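PDB 6IA8: tRNA uridine(34) acetyltransferase from Methanocaldococcus infernus, which acetylates the wobble uridine at position 34 of tRNAs, using acetyl-CoA and radical S-adenosylmethionine chemistry to form carboxymethyluridine. Local coordinates for residues V498-Y501 with Y502-G506. Sequence-based numbering, arbitrary orientation.
Sequences VREY and YRKLG. With SO4 (sulfate ion), chain G; SO4 (sulfate ion), chain D.
Arg503 N donates to Arg499 O at 2.9 Å and Lys504 N to Glu500 O at 3.1 Å, two i to i+4 backbone bonds that hold the short helix, from which the side chains fan out. Arg503 points NE at O1 of a sulfate (2.9 Å, 162°), which meets the guanidinium at its edge and is also held by Arg509 N. Its NH1 forms a long salt bridge with Glu500 OE2 (3.7 Å) and a second one with Glu179, which also pairs with Arg499. A leucine in its place would probably leave Glu500 without even this distant cationic mate, Glu179 with one arginine fewer, and the sulfate less firmly held. The helix belongs to the GNAT acetyltransferase domain and ends in a Schellman motif with Gly506, at positive phi, as C-prime. Tyr502, which probably binds acetyl-CoA as in related enzymes, receives the edge of Tyr501 in a T-shaped stack, planes 88° apart, with Tyr501 CD2 over its ring centre. A chi1 of 176° sets the Tyr501 ring opposite its own amide nitrogen, alongside Leu446 and Arg471, and its OH donates to O3 of another sulfate at 2.9 Å; Gly470 N and Arg471 N bind that anion too. Both sulfates probably come from the crystallisation liquor, though this one may mark a cofactor phosphate site. Val498 CG1 packs against Tyr502 CE2 at 3.5 Å.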
# COMPACT_ATOMS: atom_id res chain seq x y z
N VAL A 498 7.94 -4.50 -13.81
CA VAL A 498 7.14 -3.59 -14.63
C VAL A 498 8.01 -2.68 -15.49
O VAL A 498 7.48 -1.93 -16.33
CB VAL A 498 6.20 -2.73 -13.75
CG1 VAL A 498 5.16 -2.00 -14.60
CG2 VAL A 498 5.54 -3.55 -12.67
N ARG A 499 9.33 -2.69 -15.30
CA ARG A 499 10.20 -1.79 -16.05
C ARG A 499 9.97 -1.95 -17.54
O ARG A 499 9.96 -0.96 -18.29
CB ARG A 499 11.65 -2.06 -15.67
CG ARG A 499 11.95 -1.69 -14.20
CD ARG A 499 13.35 -2.10 -13.76
NE ARG A 499 13.65 -1.63 -12.41
CZ ARG A 499 14.60 -2.14 -11.63
NH1 ARG A 499 15.36 -3.14 -12.06
NH2 ARG A 499 14.79 -1.65 -10.41
N GLU A 500 9.77 -3.19 -18.00
CA GLU A 500 9.59 -3.45 -19.42
C GLU A 500 8.40 -2.68 -19.96
O GLU A 500 8.42 -2.18 -21.09
CB GLU A 500 9.43 -4.95 -19.68
CG GLU A 500 9.68 -5.37 -21.11
CD GLU A 500 11.08 -5.05 -21.58
OE1 GLU A 500 11.23 -4.15 -22.44
OE2 GLU A 500 12.04 -5.68 -21.09
N TYR A 501 7.34 -2.56 -19.16
CA TYR A 501 6.15 -1.84 -19.58
C TYR A 501 6.46 -0.38 -19.87
O TYR A 501 6.03 0.17 -20.88
CB TYR A 501 5.07 -1.94 -18.50
CG TYR A 501 3.80 -1.15 -18.79
CD1 TYR A 501 2.77 -1.70 -19.56
CD2 TYR A 501 3.65 0.14 -18.33
CE1 TYR A 501 1.61 -0.97 -19.82
CE2 TYR A 501 2.49 0.88 -18.58
CZ TYR A 501 1.48 0.32 -19.34
OH TYR A 501 0.34 1.04 -19.59
N TYR A 502 7.24 0.25 -19.00
CA TYR A 502 7.59 1.65 -19.21
C TYR A 502 8.60 1.83 -20.34
O TYR A 502 8.60 2.86 -21.02
CB TYR A 502 8.10 2.26 -17.89
CG TYR A 502 6.98 2.28 -16.83
CD1 TYR A 502 5.94 3.16 -16.94
CD2 TYR A 502 6.96 1.37 -15.77
CE1 TYR A 502 4.89 3.16 -16.02
CE2 TYR A 502 5.93 1.36 -14.85
CZ TYR A 502 4.90 2.27 -14.97
OH TYR A 502 3.87 2.29 -14.07
N ARG A 503 9.46 0.83 -20.57
CA ARG A 503 10.34 0.91 -21.73
C ARG A 503 9.53 1.00 -23.01
O ARG A 503 9.88 1.76 -23.91
CB ARG A 503 11.29 -0.28 -21.77
CG ARG A 503 12.32 -0.27 -20.67
CD ARG A 503 13.48 -1.29 -20.93
NE ARG A 503 14.41 -1.26 -19.81
CZ ARG A 503 14.46 -2.16 -18.83
NH1 ARG A 503 13.63 -3.20 -18.83
NH2 ARG A 503 15.36 -2.02 -17.85
N LYS A 504 8.45 0.22 -23.11
CA LYS A 504 7.58 0.30 -24.28
C LYS A 504 7.04 1.71 -24.48
O LYS A 504 6.74 2.11 -25.61
CB LYS A 504 6.41 -0.68 -24.14
CG LYS A 504 6.64 -2.08 -24.70
CD LYS A 504 7.35 -2.99 -23.72
CE LYS A 504 7.40 -4.42 -24.25
NZ LYS A 504 6.05 -5.06 -24.30
N LEU A 505 6.89 2.48 -23.41
CA LEU A 505 6.38 3.84 -23.50
C LEU A 505 7.48 4.88 -23.64
O LEU A 505 7.22 6.07 -23.46
CB LEU A 505 5.52 4.16 -22.27
CG LEU A 505 4.36 3.20 -21.98
CD1 LEU A 505 3.50 3.74 -20.88
CD2 LEU A 505 3.54 2.96 -23.24
N GLY A 506 8.71 4.47 -23.96
CA GLY A 506 9.79 5.40 -24.20
C GLY A 506 10.62 5.76 -22.98
O GLY A 506 11.47 6.66 -23.08
S SO4 G . 17.10 0.95 -20.17
O1 SO4 G . 15.91 1.13 -19.36
O2 SO4 G . 16.72 0.95 -21.58
O3 SO4 G . 17.73 -0.32 -19.82
O4 SO4 G . 18.05 2.03 -19.93
S SO4 D . -2.78 -0.24 -21.17
O1 SO4 D . -2.69 1.11 -21.76
O2 SO4 D . -3.57 -1.05 -22.15
O3 SO4 D . -1.44 -0.77 -20.98
O4 SO4 D . -3.53 -0.18 -19.90